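PDB 1ON3: methylmalonyl-CoA carboxyltransferase 12S subunit from Propionibacterium freudenreichii, which transfers the carboxyl group of methylmalonyl-CoA to the biotin of the 1.3S subunit, leaving propanoyl-CoA, and forms the hexameric core of transcarboxylase. Local coordinates for residues 294-299 and 330-335; 322-327 and 494-499; 44-49 and 84-89. One frame throughout, in Å; residues are numbered along the deposited sequence.

Interaction 1 (294-299 and 330-335); sequences DVIAKI and IVANQP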
loop_
_atom_site.group_PDB
_atom_site.type_symbol
_atom_site.label_atom_id
_atom_site.label_comp_id
_atom_site.label_asym_id
_atom_site.label_seq_id
_atom_site.Cartn_x
_atom_site.Cartn_y
_atom_site.Cartn_z
ATOM N N ASP E 294 0.667 -12.904 44.414
ATOM C CA ASP E 294 1.282 -12.070 45.446
ATOM C C ASP E 294 2.436 -11.308 44.802
ATOM O O ASP E 294 2.764 -10.191 45.206
ATOM C CB ASP E 294 1.783 -12.919 46.624
ATOM C CG ASP E 294 0.647 -13.441 47.479
ATOM O OD1 ASP E 294 -0.416 -12.786 47.526
ATOM O OD2 ASP E 294 0.813 -14.493 48.109
ATOM N N VAL E 295 3.053 -11.912 43.789
ATOM C CA VAL E 295 4.134 -11.249 43.080
ATOM C C VAL E 295 3.487 -10.171 42.214
ATOM O O VAL E 295 3.935 -9.024 42.188
ATOM C CB VAL E 295 4.907 -12.222 42.171
ATOM C CG1 VAL E 295 5.909 -11.448 41.329
ATOM C CG2 VAL E 295 5.621 -13.290 43.029
ATOM N N ILE E 296 2.418 -10.545 41.518
ATOM C CA ILE E 296 1.713 -9.606 40.651
ATOM C C ILE E 296 1.276 -8.371 41.430
ATOM O O ILE E 296 1.511 -7.253 40.992
ATOM C CB ILE E 296 0.458 -10.267 39.999
ATOM C CG1 ILE E 296 0.904 -11.395 39.053
ATOM C CG2 ILE E 296 -0.379 -9.198 39.250
ATOM C CD1 ILE E 296 -0.251 -12.207 38.411
ATOM N N ALA E 297 0.639 -8.578 42.580
ATOM C CA ALA E 297 0.147 -7.465 43.389
ATOM C C ALA E 297 1.230 -6.459 43.740
ATOM O O ALA E 297 0.970 -5.254 43.809
ATOM C CB ALA E 297 -0.507 -7.983 44.658
ATOM N N LYS E 298 2.449 -6.940 43.951
ATOM C CA LYS E 298 3.547 -6.046 44.302
ATOM C C LYS E 298 4.225 -5.358 43.130
ATOM O O LYS E 298 5.038 -4.455 43.334
ATOM C CB LYS E 298 4.587 -6.793 45.141
ATOM C CG LYS E 298 4.022 -7.259 46.471
ATOM C CD LYS E 298 5.064 -7.917 47.355
ATOM C CE LYS E 298 4.416 -8.415 48.642
ATOM N NZ LYS E 298 3.664 -7.333 49.347
ATOM N N ILE E 299 3.896 -5.750 41.902
ATOM C CA ILE E 299 4.540 -5.111 40.768
ATOM C C ILE E 299 3.626 -4.259 39.888
ATOM O O ILE E 299 4.105 -3.400 39.152
ATOM C CB ILE E 299 5.280 -6.134 39.888
ATOM C CG1 ILE E 299 4.303 -7.138 39.289
ATOM C CG2 ILE E 299 6.312 -6.882 40.737
ATOM C CD1 ILE E 299 4.958 -8.087 38.297
ATOM N N ILE E 330 -0.904 -10.000 31.934
ATOM C CA ILE E 330 0.078 -10.809 32.651
ATOM C C ILE E 330 -0.268 -12.286 32.542
ATOM O O ILE E 330 -1.417 -12.661 32.735
ATOM C CB ILE E 330 0.141 -10.406 34.148
ATOM C CG1 ILE E 330 0.619 -8.951 34.257
ATOM C CG2 ILE E 330 1.063 -11.351 34.919
ATOM C CD1 ILE E 330 0.648 -8.403 35.641
ATOM N N VAL E 331 0.732 -13.099 32.201
ATOM C CA VAL E 331 0.581 -14.553 32.059
ATOM C C VAL E 331 1.619 -15.113 33.030
ATOM O O VAL E 331 2.817 -14.888 32.868
ATOM C CB VAL E 331 0.903 -14.996 30.615
ATOM C CG1 VAL E 331 0.669 -16.502 30.451
ATOM C CG2 VAL E 331 0.014 -14.219 29.628
ATOM N N ALA E 332 1.152 -15.847 34.032
ATOM C CA ALA E 332 2.036 -16.352 35.064
ATOM C C ALA E 332 1.700 -17.768 35.533
ATOM O O ALA E 332 0.531 -18.110 35.715
ATOM C CB ALA E 332 1.987 -15.382 36.253
ATOM N N ASN E 333 2.722 -18.594 35.733
ATOM C CA ASN E 333 2.464 -19.948 36.216
ATOM C C ASN E 333 2.116 -19.884 37.702
ATOM O O ASN E 333 2.597 -19.003 38.422
ATOM C CB ASN E 333 3.685 -20.834 35.994
ATOM C CG ASN E 333 4.238 -20.709 34.589
ATOM O OD1 ASN E 333 5.291 -20.100 34.369
ATOM N ND2 ASN E 333 3.527 -21.282 33.626
ATOM N N GLN E 334 1.293 -20.823 38.162
ATOM C CA GLN E 334 0.853 -20.863 39.562
ATOM C C GLN E 334 1.425 -22.108 40.274
ATOM O O GLN E 334 0.793 -23.159 40.294
ATOM C CB GLN E 334 -0.684 -20.888 39.596
ATOM C CG GLN E 334 -1.312 -20.848 40.993
ATOM C CD GLN E 334 -0.962 -19.586 41.750
ATOM O OE1 GLN E 334 0.169 -19.416 42.208
ATOM N NE2 GLN E 334 -1.933 -18.680 41.875
ATOM N N PRO E 335 2.618 -21.986 40.891
ATOM C CA PRO E 335 3.262 -23.106 41.585
ATOM C C PRO E 335 2.412 -23.808 42.638
ATOM O O PRO E 335 2.622 -24.988 42.922
ATOM C CB PRO E 335 4.525 -22.462 42.173
ATOM C CG PRO E 335 4.841 -21.391 41.179
ATOM C CD PRO E 335 3.465 -20.783 40.980
#
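Ile296 and Ile330 mark the closest passage of the two backbones, their CA atoms 8.3 Å apart, where the helix 293-299 lies over the strand 326-333. The gap is filled by aliphatic groups alone. Ile296 and Ile330 both direct their CB toward the other segment, and the two side chains run antiparallel alongside each other. They meet in two places. The tip of Ile296, CD1, rests on the branch methyl CG2 of Ile330 at 3.8 Å. In return the tip of Ile330, CD1, lies 3.8 Å from the branch methyl CG2 of Ile296. Each long arm thus packs against the short arm of its partner. Both residues have the same shape: CG1 stands beside the backbone N and CG2 opposite it (chi1 -65° in Ile296, -63° in Ile330), and CD1 extends the chain. With the same form and opposite directions, each CD1 comes to the other residue's CG2. Ala332, two residues along the strand, adds its CB at 4.4 Å from Ile296 CD1, a looser touch.

The surroundings carry on in the same vein. Ile296 also packs on Val317 of strand 316-323 and Leu367 of strand 364-370, the two neighbours of strand 326-333 in the C-terminal sheet. Through Ile296 the helix touches three adjacent strands of the second half of this ClpP/crotonase-related carboxyltransferase chain. Past the strand end, the Gln334 side chain bonds to Val292 N and to the Asp291 carboxylate, and so ties the end of the strand to the residues before the helix.

No hydrogen bond or charge joins the two segments directly. All three touching residues are buried, so the contact rests on methyl packing and the exclusion of water.

Interaction 2 (322-327 and 494-499); sequences RVNGRS and DTRRKI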
loop_
_atom_site.group_PDB
_atom_site.type_symbol
_atom_site.label_atom_id
_atom_site.label_comp_id
_atom_site.label_asym_id
_atom_site.label_seq_id
_atom_site.Cartn_x
_atom_site.Cartn_y
_atom_site.Cartn_z
ATOM N N ARG E 322 -2.036 -2.799 35.156
ATOM C CA ARG E 322 -1.402 -1.628 34.598
ATOM C C ARG E 322 -0.045 -1.368 35.222
ATOM O O ARG E 322 0.189 -1.666 36.402
ATOM C CB ARG E 322 -2.294 -0.399 34.785
ATOM C CG ARG E 322 -3.504 -0.361 33.849
ATOM C CD ARG E 322 -4.348 0.869 34.099
ATOM N NE ARG E 322 -5.596 0.821 33.344
ATOM C CZ ARG E 322 -6.768 0.441 33.839
ATOM N NH1 ARG E 322 -6.878 0.067 35.106
ATOM N NH2 ARG E 322 -7.836 0.436 33.052
ATOM N N VAL E 323 0.863 -0.851 34.406
ATOM C CA VAL E 323 2.179 -0.479 34.894
ATOM C C VAL E 323 2.347 0.956 34.422
ATOM O O VAL E 323 2.323 1.227 33.224
ATOM C CB VAL E 323 3.300 -1.374 34.317
ATOM C CG1 VAL E 323 4.659 -0.879 34.832
ATOM C CG2 VAL E 323 3.085 -2.831 34.762
ATOM N N ASN E 324 2.491 1.876 35.369
ATOM C CA ASN E 324 2.622 3.295 35.041
ATOM C C ASN E 324 1.412 3.739 34.213
ATOM O O ASN E 324 1.538 4.527 33.273
ATOM C CB ASN E 324 3.911 3.551 34.263
ATOM C CG ASN E 324 5.171 3.229 35.076
ATOM O OD1 ASN E 324 6.213 2.927 34.504
ATOM N ND2 ASN E 324 5.077 3.310 36.400
ATOM N N GLY E 325 0.241 3.214 34.568
ATOM C CA GLY E 325 -0.992 3.568 33.875
ATOM C C GLY E 325 -1.285 2.862 32.565
ATOM O O GLY E 325 -2.386 2.987 32.028
ATOM N N ARG E 326 -0.317 2.109 32.049
ATOM C CA ARG E 326 -0.484 1.408 30.774
ATOM C C ARG E 326 -1.078 0.012 30.959
ATOM O O ARG E 326 -0.603 -0.762 31.803
ATOM C CB ARG E 326 0.887 1.287 30.075
ATOM C CG ARG E 326 0.906 0.609 28.721
ATOM C CD ARG E 326 2.327 0.138 28.390
ATOM N NE ARG E 326 3.314 1.227 28.457
ATOM C CZ ARG E 326 3.415 2.188 27.541
ATOM N NH1 ARG E 326 2.605 2.184 26.493
ATOM N NH2 ARG E 326 4.293 3.171 27.689
ATOM N N SER E 327 -2.114 -0.306 30.176
ATOM C CA SER E 327 -2.730 -1.630 30.229
ATOM C C SER E 327 -1.712 -2.676 29.796
ATOM O O SER E 327 -1.008 -2.486 28.802
ATOM C CB SER E 327 -3.936 -1.755 29.278
ATOM O OG SER E 327 -5.044 -0.969 29.684
ATOM N N ASP E 494 13.743 -5.205 42.467
ATOM C CA ASP E 494 13.672 -4.238 41.368
ATOM C C ASP E 494 12.764 -4.670 40.207
ATOM O O ASP E 494 12.737 -4.011 39.173
ATOM C CB ASP E 494 15.069 -3.967 40.784
ATOM C CG ASP E 494 16.078 -3.486 41.832
ATOM O OD1 ASP E 494 15.702 -2.693 42.712
ATOM O OD2 ASP E 494 17.257 -3.886 41.752
ATOM N N THR E 495 12.038 -5.771 40.374
ATOM C CA THR E 495 11.176 -6.274 39.303
ATOM C C THR E 495 10.262 -5.227 38.658
ATOM O O THR E 495 10.261 -5.070 37.432
ATOM C CB THR E 495 10.340 -7.457 39.804
ATOM O OG1 THR E 495 11.226 -8.475 40.289
ATOM C CG2 THR E 495 9.492 -8.051 38.659
ATOM N N ARG E 496 9.491 -4.507 39.464
ATOM C CA ARG E 496 8.596 -3.494 38.904
ATOM C C ARG E 496 9.367 -2.493 38.048
ATOM O O ARG E 496 8.967 -2.189 36.924
ATOM C CB ARG E 496 7.840 -2.769 40.014
ATOM C CG ARG E 496 6.804 -1.751 39.511
ATOM C CD ARG E 496 6.011 -1.185 40.672
ATOM N NE ARG E 496 5.460 0.144 40.406
ATOM C CZ ARG E 496 4.391 0.393 39.658
ATOM N NH1 ARG E 496 3.718 -0.603 39.078
ATOM N NH2 ARG E 496 3.988 1.652 39.500
ATOM N N ARG E 497 10.480 -1.978 38.566
ATOM C CA ARG E 497 11.271 -1.027 37.785
ATOM C C ARG E 497 11.761 -1.624 36.466
ATOM O O ARG E 497 11.660 -0.985 35.426
ATOM C CB ARG E 497 12.483 -0.531 38.585
ATOM C CG ARG E 497 13.368 0.437 37.834
ATOM C CD ARG E 497 14.319 1.151 38.790
ATOM N NE ARG E 497 15.284 0.247 39.406
ATOM C CZ ARG E 497 16.389 -0.188 38.807
ATOM N NH1 ARG E 497 16.671 0.197 37.576
ATOM N NH2 ARG E 497 17.219 -1.010 39.446
ATOM N N LYS E 498 12.314 -2.834 36.496
ATOM C CA LYS E 498 12.797 -3.423 35.248
ATOM C C LYS E 498 11.661 -3.589 34.217
ATOM O O LYS E 498 11.841 -3.294 33.036
ATOM C CB LYS E 498 13.493 -4.764 35.512
ATOM C CG LYS E 498 15.026 -4.657 35.676
ATOM C CD LYS E 498 15.403 -3.668 36.768
ATOM C CE LYS E 498 16.917 -3.597 36.996
ATOM N NZ LYS E 498 17.697 -3.173 35.783
ATOM N N ILE E 499 10.493 -4.041 34.665
ATOM C CA ILE E 499 9.347 -4.212 33.767
ATOM C C ILE E 499 8.882 -2.850 33.238
ATOM O O ILE E 499 8.589 -2.688 32.049
ATOM C CB ILE E 499 8.164 -4.894 34.512
ATOM C CG1 ILE E 499 8.536 -6.334 34.872
ATOM C CG2 ILE E 499 6.901 -4.857 33.651
ATOM C CD1 ILE E 499 7.513 -7.013 35.785
#
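Val323 and Ile499 supply the apolar part of this contact, with Val323 CG2 lying 4.5 Å from Ile499 CG2. Val323 points at the helix 495-505 and also packs on Ala500 and Leu503 of that helix. Its other methyl, CG1, makes a loose contact with the Arg496 guanidinium, 4.4 Å from Arg496 NH1.

The polar part lies beside it. Arg496 reaches across with an extended chain, CG anti to the backbone N (chi1 -176°). Its NH2 lies 3.7 Å from Asn324 ND2, with the amide and guanidinium planes turned 75° apart. Two nitrogens meet there, and they form no hydrogen bond with each other. Each is held by other partners: Asn324 ND2 gives a bond to Asn269 O, and Arg496 NH2 forms a salt bridge with Asp301. Arg496 NE and NH1 bond to the carbonyls of Asp271 and Ile299.

A type I' turn from Val323 to Arg326 links strands 316-323 and 326-333 as a beta hairpin. Asp301 also accepts from Asn324 N and Gly325 N.

Asp301 therefore joins the hairpin turn to Arg496, and its negative charge probably balances the buried guanidinium where the segments make no direct polar bond.

Interaction 3 (44-49 and 84-89); sequences QTARER and GVVTGR
Val86 meets Arg47 with both of its methyls, and the two side chains cross at about a right angle. Val86 CG2 sits over one face of the Arg47 guanidinium, 3.5 Å above its plane and displaced toward the rim. Its nearest atom there is Arg47 NH2, at 3.6 Å. Val86 CG1 lies 3.7 Å from Arg47 NH1. The rotation of Val86, with CG1 anti to the backbone N (chi1 -175°) and CG2 beside that N, turns both methyls toward Arg47. Arg47 runs out extended from CG to NE, and a salt bridge from its NH1 to Glu61 holds the charged end.

Helix 46-53 here packs on strand 85-92 of the N-terminal sheet, within the first carboxyltransferase half of the chain. The helix starts with a capping box. Thr45 OG1 accepts from Glu48 N at 3.1 Å, and Thr45 N gives its hydrogen to Glu48 OE2 at 2.9 Å, meeting the carboxylate from above its plane. That carboxylate oxygen also bonds to His39 of helix 32-40.

Ala46 opens the helix, and its CB points at the strand. It touches Val86 CG2 at 4.3 Å. The Ala46 carbonyl bonds to Ser101 OG, and Val86 pairs through its backbone with the same serine on strand 95-102.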
loop_
_atom_site.group_PDB
_atom_site.type_symbol
_atom_site.label_atom_id
_atom_site.label_comp_id
_atom_site.label_asym_id
_atom_site.label_seq_id
_atom_site.Cartn_x
_atom_site.Cartn_y
_atom_site.Cartn_z
ATOM N N GLN E 44 -32.427 -7.942 35.818
ATOM C CA GLN E 44 -32.872 -6.623 35.389
ATOM C C GLN E 44 -33.491 -6.810 33.995
ATOM O O GLN E 44 -33.309 -7.849 33.377
ATOM C CB GLN E 44 -31.673 -5.667 35.296
ATOM C CG GLN E 44 -30.984 -5.398 36.634
ATOM C CD GLN E 44 -29.711 -4.576 36.495
ATOM O OE1 GLN E 44 -29.021 -4.319 37.480
ATOM N NE2 GLN E 44 -29.396 -4.159 35.272
ATOM N N THR E 45 -34.224 -5.813 33.505
ATOM C CA THR E 45 -34.814 -5.900 32.164
ATOM C C THR E 45 -33.753 -5.471 31.159
ATOM O O THR E 45 -32.710 -4.955 31.536
ATOM C CB THR E 45 -35.977 -4.929 31.991
ATOM O OG1 THR E 45 -35.480 -3.589 32.120
ATOM C CG2 THR E 45 -37.040 -5.170 33.043
ATOM N N ALA E 46 -34.031 -5.670 29.880
ATOM C CA ALA E 46 -33.105 -5.266 28.829
ATOM C C ALA E 46 -32.762 -3.775 28.902
ATOM O O ALA E 46 -31.609 -3.391 28.730
ATOM C CB ALA E 46 -33.706 -5.577 27.482
ATOM N N ARG E 47 -33.757 -2.927 29.157
ATOM C CA ARG E 47 -33.492 -1.499 29.201
ATOM C C ARG E 47 -32.801 -1.035 30.473
ATOM O O ARG E 47 -32.024 -0.086 30.437
ATOM C CB ARG E 47 -34.786 -0.722 28.933
ATOM C CG ARG E 47 -35.232 -0.916 27.479
ATOM C CD ARG E 47 -36.620 -0.381 27.157
ATOM N NE ARG E 47 -36.951 -0.681 25.763
ATOM C CZ ARG E 47 -36.535 0.032 24.720
ATOM N NH1 ARG E 47 -35.771 1.113 24.892
ATOM N NH2 ARG E 47 -36.863 -0.346 23.500
ATOM N N GLU E 48 -33.074 -1.699 31.593
ATOM C CA GLU E 48 -32.410 -1.337 32.840
ATOM C C GLU E 48 -30.917 -1.646 32.697
ATOM O O GLU E 48 -30.068 -0.896 33.168
ATOM C CB GLU E 48 -33.000 -2.132 34.011
ATOM C CG GLU E 48 -34.376 -1.648 34.433
ATOM C CD GLU E 48 -35.121 -2.648 35.305
ATOM O OE1 GLU E 48 -36.195 -2.286 35.811
ATOM O OE2 GLU E 48 -34.650 -3.790 35.477
ATOM N N ARG E 49 -30.608 -2.759 32.041
ATOM C CA ARG E 49 -29.215 -3.166 31.845
ATOM C C ARG E 49 -28.435 -2.122 31.051
ATOM O O ARG E 49 -27.326 -1.744 31.431
ATOM C CB ARG E 49 -29.162 -4.529 31.137
ATOM C CG ARG E 49 -29.521 -5.688 32.078
ATOM C CD ARG E 49 -29.847 -6.997 31.333
ATOM N NE ARG E 49 -30.125 -8.083 32.276
ATOM C CZ ARG E 49 -30.667 -9.255 31.951
ATOM N NH1 ARG E 49 -30.997 -9.523 30.693
ATOM N NH2 ARG E 49 -30.898 -10.158 32.893
ATOM N N GLY E 84 -37.780 -7.733 20.203
ATOM C CA GLY E 84 -37.075 -8.363 21.298
ATOM C C GLY E 84 -35.640 -7.954 21.580
ATOM O O GLY E 84 -34.988 -8.615 22.375
ATOM N N VAL E 85 -35.125 -6.909 20.931
ATOM C CA VAL E 85 -33.761 -6.466 21.235
ATOM C C VAL E 85 -33.669 -4.940 21.198
ATOM O O VAL E 85 -34.257 -4.285 20.331
ATOM C CB VAL E 85 -32.716 -7.077 20.260
ATOM C CG1 VAL E 85 -32.772 -6.369 18.899
ATOM C CG2 VAL E 85 -31.300 -6.962 20.872
ATOM N N VAL E 86 -32.963 -4.372 22.170
ATOM C CA VAL E 86 -32.791 -2.921 22.252
ATOM C C VAL E 86 -31.366 -2.653 21.805
ATOM O O VAL E 86 -30.424 -3.157 22.412
ATOM C CB VAL E 86 -33.001 -2.412 23.696
ATOM C CG1 VAL E 86 -32.932 -0.881 23.726
ATOM C CG2 VAL E 86 -34.356 -2.887 24.218
ATOM N N THR E 87 -31.222 -1.868 20.741
ATOM C CA THR E 87 -29.923 -1.575 20.154
ATOM C C THR E 87 -29.647 -0.085 19.980
ATOM O O THR E 87 -30.552 0.713 19.710
ATOM C CB THR E 87 -29.810 -2.224 18.772
ATOM O OG1 THR E 87 -30.841 -1.702 17.929
ATOM C CG2 THR E 87 -29.972 -3.751 18.863
ATOM N N GLY E 88 -28.381 0.293 20.115
ATOM C CA GLY E 88 -28.052 1.692 19.949
ATOM C C GLY E 88 -26.620 2.037 20.271
ATOM O O GLY E 88 -25.759 1.160 20.384
ATOM N N ARG E 89 -26.389 3.338 20.427
ATOM C CA ARG E 89 -25.074 3.897 20.713
ATOM C C ARG E 89 -25.130 4.678 22.027
ATOM O O ARG E 89 -26.138 5.301 22.351
ATOM C CB ARG E 89 -24.673 4.813 19.547
ATOM C CG ARG E 89 -23.212 5.300 19.505
ATOM C CD ARG E 89 -22.953 6.544 20.355
ATOM N NE ARG E 89 -21.716 7.227 19.960
ATOM C CZ ARG E 89 -21.271 8.353 20.515
ATOM N NH1 ARG E 89 -21.961 8.930 21.494
ATOM N NH2 ARG E 89 -20.132 8.906 20.097
#

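How the interactions relate
Interactions 1 and 2 belong to one region of the C-terminal half. Both use strand 326-333, and Ile299 joins them: it belongs to interaction 1 and packs on Ile499 and Thr495 of interaction 2. Interaction 3 stands apart in the N-terminal half, its centre about 38 Å from that of interaction 1, on the opposite side of the chain's centre. Each of the three sets a helix against a strand or hairpin of a mixed sheet. Interaction 1 is purely aliphatic and wholly buried. Interactions 2 and 3 are mostly buried and each brings an arginine to a valine. In interaction 3 the methyl lies over the guanidinium face; in interaction 2 the approach is oblique and loose. Acidic residues outside the segments meet both charges.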